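PDB 3GEK: putative thioesterase yhdA from Lactococcus lactis subsp. lactis, which is of uncertain function but, as a PaaI-family hotdog-fold protein, probably hydrolyses acyl-CoA thioesters such as 1,4-dihydroxy-2-naphthoyl-CoA. Local coordinates for residues 45-53 / 79-89; 103-111 / 123-131. The protein carries 7 engineered substitutions. One frame throughout, in Å; residues are numbered along the deposited sequence. Where two conformers were deposited one is given.

Contact 1: 45-53 / 79-89. Engineered in segment 79-89: Asn80 (natural residue Ser), Pro86 (natural residue Ser).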
ATOM      1  N   GLY A  45      11.763 -22.703   4.918  1.00 50.46           N
ATOM      2  CA  GLY A  45      12.694 -22.959   3.813  1.00 49.86           C
ATOM      3  C   GLY A  45      12.442 -22.158   2.544  1.00 49.42           C
ATOM      4  O   GLY A  45      13.103 -22.379   1.530  1.00 49.32           O
ATOM      5  N   PHE A  46      11.481 -21.239   2.599  1.00 48.94           N
ATOM      6  CA  PHE A  46      11.168 -20.367   1.471  1.00 48.79           C
ATOM      7  C   PHE A  46      11.949 -19.060   1.564  1.00 48.34           C
ATOM      8  O   PHE A  46      12.547 -18.762   2.598  1.00 48.17           O
ATOM      9  CB  PHE A  46       9.660 -20.078   1.392  1.00 48.91           C
ATOM     10  CG  PHE A  46       8.820 -21.295   1.105  1.00 49.68           C
ATOM     11  CD1 PHE A  46       8.776 -21.845  -0.178  1.00 50.15           C
ATOM     12  CD2 PHE A  46       8.075 -21.893   2.115  1.00 49.59           C
ATOM     13  CE1 PHE A  46       8.007 -22.976  -0.444  1.00 50.48           C
ATOM     14  CE2 PHE A  46       7.300 -23.024   1.858  1.00 50.35           C
ATOM     15  CZ  PHE A  46       7.267 -23.565   0.574  1.00 50.24           C
ATOM     16  N   LEU A  47      11.951 -18.291   0.475  1.00 47.99           N
ATOM     17  CA  LEU A  47      12.531 -16.956   0.486  1.00 47.67           C
ATOM     18  C   LEU A  47      11.728 -16.059   1.425  1.00 47.65           C
ATOM     19  O   LEU A  47      10.514 -15.914   1.285  1.00 47.44           O
ATOM     20  CB  LEU A  47      12.596 -16.361  -0.929  1.00 47.53           C
ATOM     21  CG  LEU A  47      12.922 -14.860  -1.080  1.00 47.89           C
ATOM     22  CD1 LEU A  47      14.306 -14.512  -0.528  1.00 47.63           C
ATOM     23  CD2 LEU A  47      12.797 -14.394  -2.533  1.00 47.60           C
ATOM     24  N   ASN A  48      12.429 -15.480   2.394  1.00 47.73           N
ATOM     25  CA  ASN A  48      11.856 -14.544   3.345  1.00 47.78           C
ATOM     26  C   ASN A  48      11.412 -13.269   2.628  1.00 47.72           C
ATOM     27  O   ASN A  48      12.137 -12.736   1.780  1.00 47.33           O
ATOM     28  CB  ASN A  48      12.903 -14.240   4.420  1.00 48.09           C
ATOM     29  CG  ASN A  48      12.367 -13.410   5.574  1.00 49.46           C
ATOM     30  OD1 ASN A  48      11.273 -12.847   5.520  1.00 51.05           O
ATOM     31  ND2 ASN A  48      13.164 -13.323   6.634  1.00 51.12           N
ATOM     32  N   GLY A  49      10.215 -12.795   2.971  1.00 47.63           N
ATOM     33  CA  GLY A  49       9.625 -11.611   2.349  1.00 47.17           C
ATOM     34  C   GLY A  49      10.389 -10.352   2.697  1.00 47.15           C
ATOM     35  O   GLY A  49      10.459  -9.417   1.894  1.00 47.50           O
ATOM     36  N   GLY A  50      10.967 -10.333   3.897  1.00 46.79           N
ATOM     37  CA  GLY A  50      11.813  -9.232   4.347  1.00 46.43           C
ATOM     38  C   GLY A  50      13.010  -8.999   3.443  1.00 46.34           C
ATOM     39  O   GLY A  50      13.405  -7.850   3.218  1.00 46.77           O
ATOM     40  N   ALA A  51      13.588 -10.088   2.932  1.00 45.79           N
ATOM     41  CA  ALA A  51      14.703 -10.023   1.986  1.00 45.54           C
ATOM     42  C   ALA A  51      14.276  -9.403   0.653  1.00 45.44           C
ATOM     43  O   ALA A  51      14.984  -8.552   0.112  1.00 45.52           O
ATOM     44  CB  ALA A  51      15.308 -11.406   1.771  1.00 45.28           C
ATOM     45  N   SER A  52      13.124  -9.834   0.133  1.00 45.22           N
ATOM     46  CA  SER A  52      12.539  -9.261  -1.085  1.00 45.13           C
ATOM     47  C   SER A  52      12.178  -7.783  -0.920  1.00 44.81           C
ATOM     48  O   SER A  52      12.443  -6.972  -1.809  1.00 44.72           O
ATOM     49  CB  SER A  52      11.306 -10.054  -1.524  1.00 45.24           C
ATOM     50  OG  SER A  52      11.645 -11.405  -1.814  1.00 45.84           O
ATOM     51  N   LEU A  53      11.562  -7.442   0.209  1.00 44.52           N
ATOM     52  CA  LEU A  53      11.254  -6.050   0.535  1.00 44.65           C
ATOM     53  C   LEU A  53      12.511  -5.200   0.529  1.00 44.37           C
ATOM     54  O   LEU A  53      12.539  -4.135  -0.089  1.00 44.24           O
ATOM     55  CB  LEU A  53      10.603  -5.948   1.914  1.00 44.81           C
ATOM     56  CG  LEU A  53       9.089  -5.996   2.093  1.00 46.54           C
ATOM     57  CD1 LEU A  53       8.391  -6.822   1.019  1.00 48.02           C
ATOM     58  CD2 LEU A  53       8.798  -6.544   3.498  1.00 48.42           C
ATOM     59  N   ILE A  79       6.632   2.011   0.797  1.00 54.10           N
ATOM     60  CA  ILE A  79       6.782   0.716   0.165  1.00 54.31           C
ATOM     61  C   ILE A  79       5.513  -0.113   0.370  1.00 54.00           C
ATOM     62  O   ILE A  79       5.009  -0.235   1.492  1.00 54.04           O
ATOM     63  CB  ILE A  79       8.095  -0.011   0.645  1.00 54.52           C
ATOM     64  CG1 ILE A  79       8.458  -1.203  -0.258  1.00 55.16           C
ATOM     65  CG2 ILE A  79       8.031  -0.376   2.131  1.00 54.77           C
ATOM     66  CD1 ILE A  79       7.793  -2.514   0.119  1.00 58.99           C
ATOM     67  N   ASN A  80       4.984  -0.644  -0.728  1.00 53.29           N
ATOM     68  CA  ASN A  80       3.874  -1.590  -0.674  1.00 52.99           C
ATOM     69  C   ASN A  80       4.237  -2.854  -1.437  1.00 52.64           C
ATOM     70  O   ASN A  80       4.708  -2.779  -2.573  1.00 52.31           O
ATOM     71  CB  ASN A  80       2.603  -0.992  -1.286  1.00 52.93           C
ATOM     72  CG  ASN A  80       1.384  -1.878  -1.071  1.00 53.16           C
ATOM     73  OD1 ASN A  80       0.772  -1.846  -0.010  1.00 55.25           O
ATOM     74  ND2 ASN A  80       1.027  -2.663  -2.077  1.00 50.85           N
ATOM     75  N   ALA A  81       4.003  -4.007  -0.818  1.00 52.14           N
ATOM     76  CA  ALA A  81       4.309  -5.281  -1.449  1.00 51.82           C
ATOM     77  C   ALA A  81       3.169  -6.272  -1.334  1.00 51.61           C
ATOM     78  O   ALA A  81       2.481  -6.334  -0.317  1.00 51.43           O
ATOM     79  CB  ALA A  81       5.579  -5.876  -0.868  1.00 51.76           C
ATOM     80  N   ASN A  82       2.982  -7.039  -2.399  1.00 51.11           N
ATOM     81  CA  ASN A  82       2.085  -8.176  -2.402  1.00 50.86           C
ATOM     82  C   ASN A  82       2.916  -9.395  -2.772  1.00 50.61           C
ATOM     83  O   ASN A  82       3.538  -9.416  -3.834  1.00 50.55           O
ATOM     84  CB  ASN A  82       0.954  -7.964  -3.408  1.00 50.85           C
ATOM     85  CG  ASN A  82      -0.030  -6.901  -2.962  1.00 51.27           C
ATOM     86  OD1 ASN A  82      -0.858  -7.139  -2.082  1.00 51.32           O
ATOM     87  ND2 ASN A  82       0.059  -5.716  -3.565  1.00 50.01           N
ATOM     88  N   HIS A  83       2.957 -10.380  -1.877  1.00 50.24           N
ATOM     89  CA  HIS A  83       3.668 -11.632  -2.118  1.00 49.99           C
ATOM     90  C   HIS A  83       2.707 -12.608  -2.770  1.00 49.91           C
ATOM     91  O   HIS A  83       1.763 -13.077  -2.130  1.00 49.94           O
ATOM     92  CB  HIS A  83       4.220 -12.217  -0.813  1.00 49.94           C
ATOM     93  CG  HIS A  83       5.160 -11.304  -0.086  1.00 49.54           C
ATOM     94  ND1 HIS A  83       6.311 -10.806  -0.661  1.00 48.72           N
ATOM     95  CD2 HIS A  83       5.128 -10.812   1.174  1.00 49.60           C
ATOM     96  CE1 HIS A  83       6.938 -10.036   0.208  1.00 48.76           C
ATOM     97  NE2 HIS A  83       6.241 -10.023   1.330  1.00 48.90           N
ATOM     98  N   LEU A  84       2.947 -12.893  -4.048  1.00 49.80           N
ATOM     99  CA  LEU A  84       2.020 -13.678  -4.871  1.00 49.66           C
ATOM    100  C   LEU A  84       2.272 -15.182  -4.834  1.00 49.39           C
ATOM    101  O   LEU A  84       1.340 -15.969  -4.680  1.00 49.38           O
ATOM    102  CB  LEU A  84       2.051 -13.199  -6.330  1.00 49.70           C
ATOM    103  CG  LEU A  84       1.520 -11.812  -6.729  1.00 49.87           C
ATOM    104  CD1 LEU A  84       0.591 -11.194  -5.683  1.00 49.55           C
ATOM    105  CD2 LEU A  84       2.664 -10.887  -7.030  1.00 50.97           C
ATOM    106  N   ASN A  85       3.534 -15.568  -4.995  1.00 49.08           N
ATOM    107  CA  ASN A  85       3.921 -16.971  -5.109  1.00 48.99           C
ATOM    108  C   ASN A  85       5.119 -17.288  -4.223  1.00 48.67           C
ATOM    109  O   ASN A  85       6.023 -16.462  -4.087  1.00 49.11           O
ATOM    110  CB  ASN A  85       4.251 -17.312  -6.565  1.00 49.01           C
ATOM    111  CG  ASN A  85       3.033 -17.259  -7.473  1.00 49.38           C
ATOM    112  OD1 ASN A  85       2.919 -16.377  -8.330  1.00 49.39           O
ATOM    113  ND2 ASN A  85       2.110 -18.202  -7.285  1.00 48.48           N
ATOM    114  N   PRO A  86       5.135 -18.488  -3.620  1.00 48.40           N
ATOM    115  CA  PRO A  86       6.269 -18.853  -2.779  1.00 47.84           C
ATOM    116  C   PRO A  86       7.517 -19.186  -3.601  1.00 47.28           C
ATOM    117  O   PRO A  86       7.432 -19.820  -4.665  1.00 46.83           O
ATOM    118  CB  PRO A  86       5.767 -20.097  -2.039  1.00 47.97           C
ATOM    119  CG  PRO A  86       4.789 -20.712  -2.967  1.00 47.98           C
ATOM    120  CD  PRO A  86       4.124 -19.565  -3.678  1.00 48.36           C
ATOM    121  N   LYS A  87       8.663 -18.750  -3.093  1.00 46.53           N
ATOM    122  CA  LYS A  87       9.952 -19.058  -3.689  1.00 46.01           C
ATOM    123  C   LYS A  87      10.777 -19.867  -2.696  1.00 45.57           C
ATOM    124  O   LYS A  87      11.076 -19.396  -1.596  1.00 45.15           O
ATOM    125  CB  LYS A  87      10.672 -17.760  -4.088  1.00 45.94           C
ATOM    126  CG  LYS A  87      12.156 -17.895  -4.468  1.00 45.75           C
ATOM    127  CD  LYS A  87      12.396 -18.827  -5.645  1.00 44.77           C
ATOM    128  CE  LYS A  87      13.864 -18.814  -6.048  1.00 44.29           C
ATOM    129  NZ  LYS A  87      14.267 -20.067  -6.754  1.00 42.49           N
ATOM    130  N   LYS A  88      11.117 -21.095  -3.077  1.00 45.14           N
ATOM    131  CA  LYS A  88      12.048 -21.905  -2.300  1.00 45.20           C
ATOM    132  C   LYS A  88      13.389 -21.181  -2.262  1.00 44.95           C
ATOM    133  O   LYS A  88      13.864 -20.680  -3.287  1.00 44.87           O
ATOM    134  CB  LYS A  88      12.205 -23.297  -2.914  1.00 45.09           C
ATOM    135  CG  LYS A  88      12.788 -24.321  -1.959  1.00 46.28           C
ATOM    136  CD  LYS A  88      12.821 -25.710  -2.571  1.00 47.32           C
ATOM    137  CE  LYS A  88      13.115 -26.771  -1.518  1.00 48.95           C
ATOM    138  NZ  LYS A  88      14.560 -26.852  -1.151  1.00 49.96           N
ATOM    139  N   CYS A  89      13.990 -21.114  -1.079  1.00 44.59           N
ATOM    140  CA  CYS A  89      15.187 -20.304  -0.877  1.00 44.18           C
ATOM    141  C   CYS A  89      16.437 -20.978  -1.449  1.00 43.54           C
ATOM    142  O   CYS A  89      17.239 -21.551  -0.714  1.00 43.61           O
ATOM    143  CB  CYS A  89      15.360 -19.976   0.606  1.00 44.53           C
ATOM    144  SG  CYS A  89      16.442 -18.578   0.920  1.00 44.71           S
TER
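His83 keeps CG beside its backbone N and anti to the carbonyl carbon (chi1 -59°), which carries the imidazole up to Gly49 and Leu53; the same choice at Phe46 (chi1 -65°) lays its ring alongside Pro86. CE1 of His83 lies 3.8 Å from Gly49 CA, and a side chain at this glycine would run into the imidazole. Leu53 crosses the histidine at about a right angle, its CD1 lodged 3.6 Å from His83 CE1 and 3.5 Å from Ala81 CB. Outside partners probably steady the ring's rotation: ND1 is hydrogen-bonded to Ser122, and NE2 makes a weak bond to Glu57 of the second subunit.

At the other end the two loops form a single bridge, Phe46 with Lys88. Cys89 N donates to Gly45 O at 3.0 Å. Leu47 N also points at Lys87 O, but the modelled separation is too short for its geometry to be relied on. Phe46 turns the edge of its ring to this backbone, while its CD1 touches CB of Pro86, an engineered residue, at 3.9 Å. The aliphatic stem of Lys87 lies with CG 3.9 Å from Leu47 CB, and its amine continues to a salt bridge with Glu116.

Between the two ends, Asn48 is the N-cap of helix 49-68: its OD1 accepts from Gly50 N at 3.0 Å, the donor standing above the amide plane. A long central helix starting beside a strand that pairs with its counterpart in a second subunit is characteristic of the hotdog dimer.

Contact 2: 103-111 / 123-131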
ATOM      1  N   GLY A 103       9.159  12.526 -10.635  1.00 51.54           N
ATOM      2  CA  GLY A 103       8.723  13.798 -10.071  1.00 52.38           C
ATOM      3  C   GLY A 103       9.893  14.630  -9.600  1.00 53.12           C
ATOM      4  O   GLY A 103      11.039  14.171  -9.607  1.00 53.47           O
ATOM      5  N   LYS A 104       9.606  15.862  -9.192  1.00 53.71           N
ATOM      6  CA  LYS A 104      10.647  16.771  -8.725  1.00 54.19           C
ATOM      7  C   LYS A 104      11.157  16.357  -7.343  1.00 54.31           C
ATOM      8  O   LYS A 104      12.354  16.466  -7.062  1.00 54.21           O
ATOM      9  CB  LYS A 104      10.126  18.212  -8.699  1.00 54.39           C
ATOM     10  CG  LYS A 104      11.169  19.276  -9.049  1.00 55.42           C
ATOM     11  CD  LYS A 104      11.193  19.595 -10.551  1.00 56.76           C
ATOM     12  CE  LYS A 104      12.139  18.680 -11.338  1.00 57.30           C
ATOM     13  NZ  LYS A 104      13.567  19.104 -11.217  1.00 57.34           N
ATOM     14  N   ARG A 105      10.243  15.853  -6.511  1.00 54.48           N
ATOM     15  CA  ARG A 105      10.517  15.488  -5.115  0.50 54.56           C
ATOM     16  C   ARG A 105      10.409  13.984  -4.822  1.00 54.52           C
ATOM     17  O   ARG A 105      10.928  13.501  -3.808  1.00 54.55           O
ATOM     18  CB  ARG A 105       9.569  16.259  -4.189  0.50 54.70           C
ATOM     19  CG  ARG A 105       8.093  16.127  -4.559  0.50 55.08           C
ATOM     20  CD  ARG A 105       7.304  17.371  -4.177  0.50 56.18           C
ATOM     21  NE  ARG A 105       6.139  17.556  -5.040  0.50 56.40           N
ATOM     22  CZ  ARG A 105       6.130  18.283  -6.155  0.50 56.41           C
ATOM     23  NH1 ARG A 105       7.227  18.910  -6.564  0.50 56.56           N
ATOM     24  NH2 ARG A 105       5.016  18.385  -6.868  0.50 56.32           N
ATOM     25  N   ASN A 106       9.704  13.256  -5.693  1.00 54.05           N
ATOM     26  CA  ASN A 106       9.486  11.813  -5.528  1.00 53.25           C
ATOM     27  C   ASN A 106       9.763  10.988  -6.786  1.00 52.28           C
ATOM     28  O   ASN A 106       9.443  11.417  -7.893  1.00 52.38           O
ATOM     29  CB  ASN A 106       8.046  11.536  -5.082  1.00 53.84           C
ATOM     30  CG  ASN A 106       7.773  11.963  -3.646  1.00 55.64           C
ATOM     31  OD1 ASN A 106       6.637  12.297  -3.299  1.00 58.30           O
ATOM     32  ND2 ASN A 106       8.803  11.945  -2.804  1.00 56.45           N
ATOM     33  N   HIS A 107      10.352   9.807  -6.609  1.00 50.83           N
ATOM     34  CA  HIS A 107      10.356   8.778  -7.653  1.00 49.63           C
ATOM     35  C   HIS A 107       9.406   7.668  -7.236  1.00 48.96           C
ATOM     36  O   HIS A 107       9.425   7.243  -6.083  1.00 48.99           O
ATOM     37  CB  HIS A 107      11.752   8.187  -7.881  1.00 49.28           C
ATOM     38  CG  HIS A 107      12.652   9.035  -8.728  1.00 48.80           C
ATOM     39  ND1 HIS A 107      14.009   8.817  -8.811  1.00 47.63           N
ATOM     40  CD2 HIS A 107      12.395  10.108  -9.516  1.00 48.03           C
ATOM     41  CE1 HIS A 107      14.550   9.710  -9.619  1.00 47.44           C
ATOM     42  NE2 HIS A 107      13.592  10.509 -10.058  1.00 46.75           N
ATOM     43  N   VAL A 108       8.573   7.207  -8.166  1.00 48.07           N
ATOM     44  CA  VAL A 108       7.694   6.066  -7.899  1.00 47.43           C
ATOM     45  C   VAL A 108       8.082   4.917  -8.816  1.00 47.27           C
ATOM     46  O   VAL A 108       7.949   5.018 -10.042  1.00 47.59           O
ATOM     47  CB  VAL A 108       6.197   6.413  -8.076  1.00 47.16           C
ATOM     48  CG1 VAL A 108       5.321   5.248  -7.649  1.00 46.16           C
ATOM     49  CG2 VAL A 108       5.830   7.672  -7.287  1.00 47.08           C
ATOM     50  N   TRP A 109       8.580   3.838  -8.217  1.00 46.74           N
ATOM     51  CA  TRP A 109       9.028   2.655  -8.964  1.00 46.30           C
ATOM     52  C   TRP A 109       8.030   1.519  -8.868  1.00 46.60           C
ATOM     53  O   TRP A 109       7.516   1.220  -7.785  1.00 46.84           O
ATOM     54  CB  TRP A 109      10.373   2.149  -8.435  1.00 45.35           C
ATOM     55  CG  TRP A 109      11.534   3.012  -8.774  1.00 44.99           C
ATOM     56  CD1 TRP A 109      12.098   3.973  -7.988  1.00 44.34           C
ATOM     57  CD2 TRP A 109      12.294   2.991  -9.991  1.00 43.87           C
ATOM     58  NE1 TRP A 109      13.165   4.551  -8.638  1.00 43.90           N
ATOM     59  CE2 TRP A 109      13.303   3.968  -9.870  1.00 43.85           C
ATOM     60  CE3 TRP A 109      12.221   2.235 -11.169  1.00 43.40           C
ATOM     61  CZ2 TRP A 109      14.230   4.222 -10.889  1.00 43.72           C
ATOM     62  CZ3 TRP A 109      13.147   2.484 -12.181  1.00 43.94           C
ATOM     63  CH2 TRP A 109      14.139   3.468 -12.029  1.00 44.00           C
ATOM     64  N   GLU A 110       7.766   0.886 -10.005  1.00 46.74           N
ATOM     65  CA  GLU A 110       7.009  -0.354 -10.049  1.00 46.92           C
ATOM     66  C   GLU A 110       8.008  -1.495 -10.227  1.00 46.74           C
ATOM     67  O   GLU A 110       8.714  -1.563 -11.242  1.00 46.28           O
ATOM     68  CB  GLU A 110       6.018  -0.314 -11.206  1.00 47.43           C
ATOM     69  CG  GLU A 110       5.273  -1.611 -11.483  1.00 49.19           C
ATOM     70  CD  GLU A 110       4.614  -1.585 -12.850  1.00 52.54           C
ATOM     71  OE1 GLU A 110       3.572  -0.905 -13.001  1.00 52.56           O
ATOM     72  OE2 GLU A 110       5.150  -2.234 -13.782  1.00 55.37           O
ATOM     73  N   ILE A 111       8.064  -2.382  -9.235  1.00 46.24           N
ATOM     74  CA  ILE A 111       9.096  -3.415  -9.178  1.00 46.19           C
ATOM     75  C   ILE A 111       8.504  -4.823  -9.136  1.00 46.27           C
ATOM     76  O   ILE A 111       7.695  -5.150  -8.270  1.00 46.28           O
ATOM     77  CB  ILE A 111      10.053  -3.185  -7.975  1.00 46.16           C
ATOM     78  CG1 ILE A 111      10.775  -1.843  -8.123  1.00 46.11           C
ATOM     79  CG2 ILE A 111      11.066  -4.335  -7.836  1.00 46.13           C
ATOM     80  CD1 ILE A 111      11.289  -1.244  -6.817  1.00 46.95           C
ATOM     81  N   GLN A 123       5.102  -8.452  -6.198  1.00 48.59           N
ATOM     82  CA  GLN A 123       4.923  -7.168  -6.868  1.00 49.01           C
ATOM     83  C   GLN A 123       5.077  -6.084  -5.803  1.00 48.96           C
ATOM     84  O   GLN A 123       4.453  -6.151  -4.741  1.00 48.54           O
ATOM     85  CB  GLN A 123       3.539  -7.102  -7.510  1.00 49.34           C
ATOM     86  CG  GLN A 123       3.141  -5.723  -8.036  1.00 51.72           C
ATOM     87  CD  GLN A 123       3.418  -5.539  -9.518  1.00 54.72           C
ATOM     88  OE1 GLN A 123       3.913  -6.444 -10.197  1.00 56.91           O
ATOM     89  NE2 GLN A 123       3.078  -4.364 -10.034  1.00 55.77           N
ATOM     90  N   ILE A 124       5.922  -5.097  -6.082  1.00 49.01           N
ATOM     91  CA  ILE A 124       6.302  -4.105  -5.082  1.00 48.96           C
ATOM     92  C   ILE A 124       6.358  -2.716  -5.706  1.00 49.21           C
ATOM     93  O   ILE A 124       6.894  -2.538  -6.810  1.00 48.82           O
ATOM     94  CB  ILE A 124       7.673  -4.452  -4.436  1.00 49.04           C
ATOM     95  CG1 ILE A 124       7.635  -5.858  -3.818  1.00 49.13           C
ATOM     96  CG2 ILE A 124       8.091  -3.379  -3.415  1.00 49.18           C
ATOM     97  CD1 ILE A 124       8.871  -6.257  -3.037  1.00 49.23           C
ATOM     98  N   THR A 125       5.775  -1.746  -5.005  1.00 48.91           N
ATOM     99  CA  THR A 125       5.887  -0.341  -5.385  1.00 49.21           C
ATOM    100  C   THR A 125       6.687   0.401  -4.321  1.00 48.51           C
ATOM    101  O   THR A 125       6.424   0.257  -3.123  1.00 48.23           O
ATOM    102  CB  THR A 125       4.498   0.319  -5.567  1.00 49.35           C
ATOM    103  OG1 THR A 125       3.785  -0.362  -6.605  1.00 51.54           O
ATOM    104  CG2 THR A 125       4.644   1.785  -5.972  1.00 50.03           C
ATOM    105  N   VAL A 126       7.677   1.166  -4.767  1.00 47.74           N
ATOM    106  CA  VAL A 126       8.507   1.962  -3.867  1.00 47.52           C
ATOM    107  C   VAL A 126       8.418   3.437  -4.233  1.00 47.83           C
ATOM    108  O   VAL A 126       8.617   3.811  -5.398  1.00 48.01           O
ATOM    109  CB  VAL A 126      10.006   1.524  -3.914  1.00 47.19           C
ATOM    110  CG1 VAL A 126      10.846   2.398  -3.001  1.00 46.15           C
ATOM    111  CG2 VAL A 126      10.161   0.056  -3.535  1.00 46.33           C
ATOM    112  N   VAL A 127       8.116   4.266  -3.239  1.00 47.75           N
ATOM    113  CA  VAL A 127       8.204   5.710  -3.394  1.00 48.31           C
ATOM    114  C   VAL A 127       9.471   6.197  -2.686  1.00 48.63           C
ATOM    115  O   VAL A 127       9.649   5.948  -1.493  1.00 48.55           O
ATOM    116  CB  VAL A 127       6.962   6.446  -2.813  1.00 48.29           C
ATOM    117  CG1 VAL A 127       7.063   7.940  -3.049  1.00 47.68           C
ATOM    118  CG2 VAL A 127       5.672   5.887  -3.400  1.00 48.11           C
ATOM    119  N   ASN A 128      10.348   6.862  -3.434  1.00 48.78           N
ATOM    120  CA  ASN A 128      11.547   7.470  -2.879  1.00 49.13           C
ATOM    121  C   ASN A 128      11.367   8.982  -2.714  1.00 49.93           C
ATOM    122  O   ASN A 128      10.764   9.642  -3.563  1.00 49.84           O
ATOM    123  CB  ASN A 128      12.760   7.204  -3.784  1.00 48.91           C
ATOM    124  CG  ASN A 128      13.250   5.756  -3.732  1.00 48.62           C
ATOM    125  OD1 ASN A 128      13.072   5.049  -2.734  1.00 48.28           O
ATOM    126  ND2 ASN A 128      13.890   5.318  -4.811  1.00 46.89           N
ATOM    127  N   ALA A 129      11.892   9.528  -1.622  1.00 50.66           N
ATOM    128  CA  ALA A 129      11.998  10.974  -1.469  1.00 51.50           C
ATOM    129  C   ALA A 129      13.321  11.427  -2.063  1.00 51.84           C
ATOM    130  O   ALA A 129      14.348  10.769  -1.882  1.00 51.81           O
ATOM    131  CB  ALA A 129      11.899  11.382  -0.000  1.00 51.56           C
ATOM    132  N   LEU A 130      13.283  12.541  -2.788  1.00 52.50           N
ATOM    133  CA  LEU A 130      14.464  13.079  -3.457  1.00 53.31           C
ATOM    134  C   LEU A 130      15.033  14.262  -2.676  1.00 53.74           C
ATOM    135  O   LEU A 130      14.376  15.298  -2.544  1.00 53.86           O
ATOM    136  CB  LEU A 130      14.110  13.499  -4.889  1.00 53.46           C
ATOM    137  CG  LEU A 130      14.259  12.534  -6.074  1.00 53.25           C
ATOM    138  CD1 LEU A 130      14.045  11.064  -5.727  1.00 53.10           C
ATOM    139  CD2 LEU A 130      13.347  12.964  -7.218  1.00 53.26           C
ATOM    140  N   VAL A 131      16.249  14.095  -2.159  1.00 54.26           N
ATOM    141  CA  VAL A 131      16.893  15.118  -1.321  1.00 54.72           C
ATOM    142  C   VAL A 131      17.987  15.874  -2.083  1.00 54.97           C
ATOM    143  O   VAL A 131      18.884  15.245  -2.642  1.00 55.06           O
ATOM    144  CB  VAL A 131      17.490  14.498  -0.025  1.00 54.67           C
ATOM    145  CG1 VAL A 131      18.241  15.545   0.793  1.00 55.21           C
ATOM    146  CG2 VAL A 131      16.398  13.856   0.820  1.00 54.95           C
TER
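Leu130 reaches back across the start of strand 106-115 and can be followed atom by atom. Its CB rests 3.4 Å from Arg105 O, the same oxygen that accepts from Leu130 N at 2.7 Å, and CG stays beside that carbonyl. There the chain forks. CD1 sits over a face of His107, 3.9 Å from the ring centroid and 16° off its normal, a CH-pi contact; CD2 also touches the imidazole but leans on the turn, 3.5 Å from Gly103 O.

Asn106 projects with Val108 and Val127 from the other face of the sheet. Its CG, beside the backbone N (chi1 -71°), brings ND2 within 3.1 Å of Asn128 O, a bent bond of 135°. His107 N reaches that oxygen from the opposite face of its carbonyl plane, so two N-H groups grip one acceptor. A leucine in place of Asn106 would probably leave Asn128 O with the backbone donor alone and lose this side-chain tie between the strands.

Further along, the backbone bonds of an antiparallel hairpin pair Trp109 with Val126 and Ile111 with Ile124. On the His107 face, Asn128 ND2 lies 3.9 Å from Trp109 CD1, and Ile111 CD1 packs on Val126 CG2 at 3.7 Å.

That face looks onto helix 49-68, where Ser64 OG bonds to His107 ND1, Trp109 NE1 and Asn128 ND2 together and the indole lies against Ala60, Ala63 and Ile67. Within the sheet the hairpin runs between strands 92-102 and 73-83, and its far face meets the third subunit.

How the contacts relate
The two contacts follow one another along the chain, without interleaving, and their centres lie about 20 Å apart, yet strands 73-83 and 120-131 are neighbours in one sheet and join them directly. Probable hydrogen bonds run from Thr125 N to Asn80 O at 2.8 Å and from Asn82 N to Gln123 O at 2.9 Å. Helix 49-68 is the second link: it begins in contact 1 and, farther on, backs contact 2. The assembly adds a third, since Leu84 and Asn82 of the third subunit pack on Val108, Thr125 and Val127. Hotdog thioesterases commonly place active sites between subunits; His83, beside Glu57 of the second subunit, lies at such an interface, consistent with contact 1 being nearer the site, though no ligand marks it.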